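Local coordinates for protein P35 antigen (Borrelia burgdorferi, PDB 4ALY) that is an outer surface lipoprotein of the Lyme disease spirochaete, reported as critical for infection after a tick bite, though its molecular function is unclear, at residues 263-266 and 267-271; 250-254 and 255-259. All coordinates share one frame; numbering follows the deposited sequence.

Contact 1 (263-266 and 267-271)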
ATOM      1  N   ILE A 263     -12.440  -2.032  -4.447  1.00 27.88           N
ATOM      2  CA  ILE A 263     -12.655  -1.413  -3.146  1.00 29.15           C
ATOM      3  C   ILE A 263     -11.882  -0.107  -2.964  1.00 31.20           C
ATOM      4  O   ILE A 263     -12.461   0.894  -2.511  1.00 31.32           O
ATOM      5  CB  ILE A 263     -12.320  -2.379  -2.014  1.00 33.16           C
ATOM      6  CG1 ILE A 263     -12.928  -3.733  -2.327  1.00 37.96           C
ATOM      7  CG2 ILE A 263     -12.838  -1.850  -0.676  1.00 36.67           C
ATOM      8  CD1 ILE A 263     -12.931  -4.725  -1.173  1.00 46.89           C
ATOM      9  N   ILE A 264     -10.606  -0.095  -3.363  1.00 28.84           N
ATOM     10  CA  ILE A 264      -9.835   1.140  -3.354  1.00 29.61           C
ATOM     11  C   ILE A 264     -10.466   2.258  -4.196  1.00 29.99           C
ATOM     12  O   ILE A 264     -10.620   3.406  -3.714  1.00 29.53           O
ATOM     13  CB  ILE A 264      -8.385   0.931  -3.811  1.00 28.92           C
ATOM     14  CG1 ILE A 264      -7.575   0.317  -2.676  1.00 28.75           C
ATOM     15  CG2 ILE A 264      -7.786   2.276  -4.196  1.00 27.16           C
ATOM     16  CD1 ILE A 264      -6.419  -0.543  -3.141  1.00 29.65           C
ATOM     17  N   LEU A 265     -10.816   1.940  -5.439  1.00 30.14           N
ATOM     18  CA  LEU A 265     -11.472   2.925  -6.339  1.00 32.47           C
ATOM     19  C   LEU A 265     -12.806   3.370  -5.742  1.00 31.24           C
ATOM     20  O   LEU A 265     -13.118   4.542  -5.746  1.00 29.47           O
ATOM     21  CB  LEU A 265     -11.692   2.311  -7.718  1.00 33.83           C
ATOM     22  CG  LEU A 265     -12.224   3.146  -8.876  1.00 42.43           C
ATOM     23  CD1 LEU A 265     -11.368   4.412  -9.049  1.00 42.03           C
ATOM     24  CD2 LEU A 265     -12.289   2.308 -10.179  1.00 36.15           C
ATOM     25  N   ASP A 266     -13.572   2.437  -5.182  1.00 31.31           N
ATOM     26  CA  ASP A 266     -14.817   2.801  -4.504  1.00 32.30           C
ATOM     27  C   ASP A 266     -14.589   3.776  -3.350  1.00 30.22           C
ATOM     28  O   ASP A 266     -15.422   4.622  -3.091  1.00 33.87           O
ATOM     29  CB  ASP A 266     -15.607   1.563  -4.038  1.00 31.61           C
ATOM     30  CG  ASP A 266     -16.105   0.681  -5.226  1.00 32.54           C
ATOM     31  OD1 ASP A 266     -16.224   1.189  -6.353  1.00 33.50           O
ATOM     32  OD2 ASP A 266     -16.356  -0.536  -5.036  1.00 33.67           O
ATOM     33  N   LEU A 267     -13.468   3.649  -2.663  1.00 28.46           N
ATOM     34  CA  LEU A 267     -13.173   4.467  -1.498  1.00 28.88           C
ATOM     35  C   LEU A 267     -12.641   5.853  -1.875  1.00 30.62           C
ATOM     36  O   LEU A 267     -12.984   6.871  -1.237  1.00 33.81           O
ATOM     37  CB  LEU A 267     -12.180   3.741  -0.616  1.00 29.76           C
ATOM     38  CG  LEU A 267     -12.731   2.521   0.114  1.00 31.30           C
ATOM     39  CD1 LEU A 267     -11.563   1.857   0.800  1.00 32.56           C
ATOM     40  CD2 LEU A 267     -13.801   2.818   1.162  1.00 29.29           C
ATOM     41  N   VAL A 268     -11.819   5.913  -2.923  1.00 29.32           N
ATOM     42  CA  VAL A 268     -11.423   7.200  -3.461  1.00 26.88           C
ATOM     43  C   VAL A 268     -12.633   8.004  -4.020  1.00 29.57           C
ATOM     44  O   VAL A 268     -12.859   9.150  -3.622  1.00 30.12           O
ATOM     45  CB  VAL A 268     -10.292   7.060  -4.500  1.00 26.07           C
ATOM     46  CG1 VAL A 268     -10.064   8.413  -5.178  1.00 26.48           C
ATOM     47  CG2 VAL A 268      -8.986   6.508  -3.850  1.00 21.19           C
ATOM     48  N   ASN A 269     -13.400   7.404  -4.928  1.00 31.07           N
ATOM     49  CA  ASN A 269     -14.572   8.061  -5.493  1.00 35.62           C
ATOM     50  C   ASN A 269     -15.537   8.544  -4.416  1.00 34.20           C
ATOM     51  O   ASN A 269     -15.908   9.711  -4.409  1.00 36.58           O
ATOM     52  CB  ASN A 269     -15.317   7.182  -6.519  1.00 36.18           C
ATOM     53  CG  ASN A 269     -14.510   6.920  -7.796  1.00 40.51           C
ATOM     54  OD1 ASN A 269     -14.883   6.046  -8.572  1.00 48.77           O
ATOM     55  ND2 ASN A 269     -13.426   7.662  -8.030  1.00 36.80           N
ATOM     56  N   THR A 270     -15.930   7.663  -3.508  1.00 32.30           N
ATOM     57  CA  THR A 270     -16.789   8.068  -2.391  1.00 33.97           C
ATOM     58  C   THR A 270     -16.304   9.344  -1.646  1.00 37.92           C
ATOM     59  O   THR A 270     -17.105  10.228  -1.271  1.00 37.47           O
ATOM     60  CB  THR A 270     -16.953   6.892  -1.447  1.00 35.00           C
ATOM     61  OG1 THR A 270     -17.622   5.875  -2.178  1.00 35.75           O
ATOM     62  CG2 THR A 270     -17.770   7.238  -0.180  1.00 38.29           C
ATOM     63  N   THR A 271     -14.990   9.453  -1.485  1.00 34.58           N
ATOM     64  CA  THR A 271     -14.414  10.536  -0.756  1.00 34.15           C
ATOM     65  C   THR A 271     -14.586  11.812  -1.543  1.00 36.58           C
ATOM     66  O   THR A 271     -14.907  12.860  -0.968  1.00 41.79           O
ATOM     67  CB  THR A 271     -12.924  10.265  -0.491  1.00 34.28           C
ATOM     68  OG1 THR A 271     -12.807   9.044   0.253  1.00 34.86           O
ATOM     69  CG2 THR A 271     -12.327  11.389   0.288  1.00 25.98           C
TER
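Two turns of the C-terminal helix 254-275 meet here, and the side chains of Thr270 and Leu267 add their own contacts to the backbone ladder, in which Val268 N donates to Ile264 O and Asn269 N to Leu265 O in nearly straight bonds. The hydroxyl of Thr270 turns back along the helix and donates from OG1 to Asp266 O at 2.7 Å. With OG1 set beside its own backbone nitrogen (chi1 -63°), the hydroxyl reaches the carbonyl one turn earlier almost in line with its C=O bond. Asp266 O therefore holds two donors of the same residue, since Thr270 N also binds it at 3.1 Å, from above the carbonyl plane. The next threonine repeats the pattern: Thr271, buried against Ile184, donates from OG1 to Leu267 O at 2.6 Å and finds its acceptor within its own helix.

Leu267 lies alongside Ile263, both side chains pointing the same way, and its CD1 comes 4.2 Å from Ile263 CG2. Its CG also comes close to Ile263 O, the carbonyl that accepts from Leu267 N. On another side of the helix the amide of Asn269 crosses the end of Leu265, with OD1 3.9 Å from Leu265 CD1, a van der Waals touch on the surface.

Leu267 and Thr270 rest on helix 200-233, while Ile264, Val268 and Thr271 face helix 163-189. The hydroxyl bonded to the carbonyl four residues back is characteristic of threonine within a helix, in this case one packed against two others in an all-helical fold.

Contact 2 (250-254 and 255-259). With SO4 (sulfate ion), chain C.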
ATOM      1  N   SER A 250      -1.160 -18.153  -3.372  1.00 23.63           N
ATOM      2  CA  SER A 250      -2.257 -18.516  -2.491  1.00 25.67           C
ATOM      3  C   SER A 250      -2.887 -17.338  -1.718  1.00 27.32           C
ATOM      4  O   SER A 250      -4.084 -17.366  -1.370  1.00 27.96           O
ATOM      5  CB  SER A 250      -1.842 -19.692  -1.570  1.00 24.90           C
ATOM      6  OG  SER A 250      -0.713 -19.366  -0.810  1.00 25.32           O
ATOM      7  N   LYS A 251      -2.092 -16.295  -1.468  1.00 30.23           N
ATOM      8  CA  LYS A 251      -2.552 -15.108  -0.739  1.00 27.09           C
ATOM      9  C   LYS A 251      -2.866 -13.987  -1.704  1.00 26.15           C
ATOM     10  O   LYS A 251      -3.246 -12.876  -1.300  1.00 27.93           O
ATOM     11  CB  LYS A 251      -1.476 -14.648   0.251  1.00 30.09           C
ATOM     12  CG  LYS A 251      -1.053 -15.742   1.214  1.00 35.77           C
ATOM     13  CD  LYS A 251       0.469 -15.781   1.326  1.00 48.96           C
ATOM     14  CE  LYS A 251       0.976 -16.871   2.280  1.00 51.04           C
ATOM     15  NZ  LYS A 251       0.127 -17.077   3.491  1.00 47.61           N
ATOM     16  N   ASN A 252      -2.680 -14.231  -2.987  1.00 21.53           N
ATOM     17  CA  ASN A 252      -2.908 -13.156  -3.917  1.00 22.21           C
ATOM     18  C   ASN A 252      -3.568 -13.747  -5.167  1.00 23.87           C
ATOM     19  O   ASN A 252      -2.901 -13.911  -6.185  1.00 20.56           O
ATOM     20  CB  ASN A 252      -1.570 -12.449  -4.270  1.00 19.87           C
ATOM     21  CG  ASN A 252      -0.897 -11.775  -3.055  1.00 17.56           C
ATOM     22  OD1 ASN A 252      -1.293 -10.683  -2.643  1.00 18.25           O
ATOM     23  ND2 ASN A 252       0.122 -12.411  -2.500  1.00 15.67           N
ATOM     24  N   SER A 253      -4.867 -14.092  -5.094  1.00 27.51           N
ATOM     25  CA  SER A 253      -5.531 -14.748  -6.259  1.00 29.35           C
ATOM     26  C   SER A 253      -5.844 -13.632  -7.195  1.00 28.12           C
ATOM     27  O   SER A 253      -5.733 -12.489  -6.794  1.00 31.36           O
ATOM     28  CB  SER A 253      -6.775 -15.574  -5.885  1.00 29.30           C
ATOM     29  OG  SER A 253      -7.835 -14.754  -5.474  1.00 35.05           O
ATOM     30  N   ARG A 254      -6.151 -13.946  -8.447  1.00 30.08           N
ATOM     31  CA  ARG A 254      -6.459 -12.943  -9.448  1.00 30.14           C
ATOM     32  C   ARG A 254      -7.734 -12.189  -9.081  1.00 32.34           C
ATOM     33  O   ARG A 254      -7.839 -10.964  -9.268  1.00 35.85           O
ATOM     34  CB  ARG A 254      -6.594 -13.592 -10.840  1.00 32.92           C
ATOM     35  CG  ARG A 254      -5.252 -13.821 -11.542  1.00 34.45           C
ATOM     36  CD  ARG A 254      -5.391 -14.700 -12.774  1.00 31.94           C
ATOM     37  NE  ARG A 254      -4.184 -15.467 -13.167  1.00 31.69           N
ATOM     38  CZ  ARG A 254      -3.721 -16.589 -12.573  1.00 30.11           C
ATOM     39  NH1 ARG A 254      -4.244 -17.069 -11.442  1.00 29.47           N
ATOM     40  NH2 ARG A 254      -2.682 -17.223 -13.098  1.00 26.29           N
ATOM     41  N   ALA A 255      -8.698 -12.902  -8.527  1.00 30.82           N
ATOM     42  CA  ALA A 255      -9.924 -12.230  -8.109  1.00 35.24           C
ATOM     43  C   ALA A 255      -9.645 -11.299  -6.909  1.00 34.31           C
ATOM     44  O   ALA A 255     -10.239 -10.208  -6.797  1.00 36.04           O
ATOM     45  CB  ALA A 255     -11.031 -13.235  -7.796  1.00 29.87           C
ATOM     46  N   GLN A 256      -8.767 -11.734  -6.012  1.00 31.61           N
ATOM     47  CA  GLN A 256      -8.396 -10.919  -4.848  1.00 31.56           C
ATOM     48  C   GLN A 256      -7.735  -9.593  -5.263  1.00 30.52           C
ATOM     49  O   GLN A 256      -7.925  -8.592  -4.604  1.00 27.95           O
ATOM     50  CB  GLN A 256      -7.463 -11.692  -3.930  1.00 34.37           C
ATOM     51  CG  GLN A 256      -8.095 -12.751  -3.056  1.00 31.02           C
ATOM     52  CD  GLN A 256      -7.032 -13.502  -2.256  1.00 35.73           C
ATOM     53  OE1 GLN A 256      -6.010 -13.970  -2.814  1.00 32.66           O
ATOM     54  NE2 GLN A 256      -7.268 -13.647  -0.939  1.00 33.96           N
ATOM     55  N   PHE A 257      -7.022  -9.563  -6.398  1.00 29.80           N
ATOM     56  CA  PHE A 257      -6.524  -8.272  -6.923  1.00 26.76           C
ATOM     57  C   PHE A 257      -7.657  -7.391  -7.423  1.00 31.01           C
ATOM     58  O   PHE A 257      -7.751  -6.180  -7.078  1.00 34.75           O
ATOM     59  CB  PHE A 257      -5.469  -8.439  -8.055  1.00 22.42           C
ATOM     60  CG  PHE A 257      -4.085  -8.829  -7.563  1.00 21.98           C
ATOM     61  CD1 PHE A 257      -3.262  -7.909  -6.872  1.00 21.00           C
ATOM     62  CD2 PHE A 257      -3.590 -10.117  -7.801  1.00 19.34           C
ATOM     63  CE1 PHE A 257      -1.983  -8.271  -6.453  1.00 20.69           C
ATOM     64  CE2 PHE A 257      -2.341 -10.495  -7.365  1.00 18.15           C
ATOM     65  CZ  PHE A 257      -1.528  -9.573  -6.695  1.00 21.21           C
ATOM     66  N   ALA A 258      -8.487  -7.972  -8.286  1.00 29.46           N
ATOM     67  CA  ALA A 258      -9.657  -7.230  -8.799  1.00 29.43           C
ATOM     68  C   ALA A 258     -10.517  -6.726  -7.663  1.00 27.41           C
ATOM     69  O   ALA A 258     -10.917  -5.597  -7.692  1.00 27.15           O
ATOM     70  CB  ALA A 258     -10.465  -8.039  -9.814  1.00 29.36           C
ATOM     71  N   ASN A 259     -10.739  -7.529  -6.632  1.00 28.92           N
ATOM     72  CA  ASN A 259     -11.493  -7.041  -5.470  1.00 32.76           C
ATOM     73  C   ASN A 259     -10.827  -5.836  -4.773  1.00 35.46           C
ATOM     74  O   ASN A 259     -11.447  -4.757  -4.594  1.00 32.81           O
ATOM     75  CB  ASN A 259     -11.825  -8.204  -4.526  1.00 38.08           C
ATOM     76  CG  ASN A 259     -12.670  -9.325  -5.231  1.00 47.28           C
ATOM     77  OD1 ASN A 259     -13.289  -9.117  -6.323  1.00 45.49           O
ATOM     78  ND2 ASN A 259     -12.691 -10.517  -4.617  1.00 38.33           N
TER
HETATM   79  S   SO4 C1303       0.543 -18.297 -11.656  1.00 25.68           S
HETATM   80  O1  SO4 C1303       0.610 -16.846 -11.865  1.00 28.20           O
HETATM   81  O2  SO4 C1303      -0.536 -18.678 -12.550  1.00 25.41           O
HETATM   82  O3  SO4 C1303       0.206 -18.745 -10.283  1.00 24.10           O
HETATM   83  O4  SO4 C1303       1.895 -18.830 -12.030  1.00 28.04           O
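The side-chain oxygen OE1 of Gln256 accepts from Ser253 N at 2.6 Å, along a nearly straight N-H...O line (165°) and on a lone pair in the plane of the amide. A weak second bond reaches the same oxygen from Ser253 OG. The exchange is reciprocal, because Ser253 OG accepts from Gln256 N at 3.2 Å. Ser253 is thus the N-cap of helix 254-275, and the two residues form a capping box. In Ser253, chi1 of 69° places OG between the backbone nitrogen and the carbonyl carbon, from where it can face the first turn. With CG of Gln256 beside its own backbone nitrogen (chi1 -77°), the extended chain carries OE1 back to the N-H of Ser253; its CG passes 3.2 Å from Ser253 OG, a tight fit.

The first helical bonds follow directly, with Phe257 N donating to Ser253 O at 3.2 Å and Ala258 N to Arg254 O in an almost straight line. The Phe257 ring reaches back to the loop, where its CE2 lies 3.7 Å from Asn252 CB. Arg254 extends outward, and its NH2 makes a weak bond of 2.7 Å to O2 of a sulfate ion, which approaches the edge of the guanidinium and is also held by Asn245. The ion probably comes from the crystallisation liquor.

Around this start of the helix, Phe257 packs on helix 163-189, whose Arg173 binds Asn252 OD1. Gln256 touches Lys219 of helix 200-233, and Lys251 forms a salt bridge with Glu230 of the same helix.

How the contacts relate
Both contacts belong to helix 254-275 and lie on the surface of the chain, each with a single buried residue among those that touch, their centres about 18 Å apart. Contact 2 comes first in the sequence and contact 1 follows further along the same helix. Place governs chemistry: where the helix starts, backbone N-H groups lack a preceding turn, and contact 2 supplies side-chain acceptors in its place. In contact 1 the preceding turn is present, and hydroxyls become extra donors to carbonyls already used by the backbone. Contact 1 adds aliphatic pairs along the helix, contact 2 an aromatic ring and an arginine weakly bonded to a sulfate. Each borders helices 163-189 and 200-233.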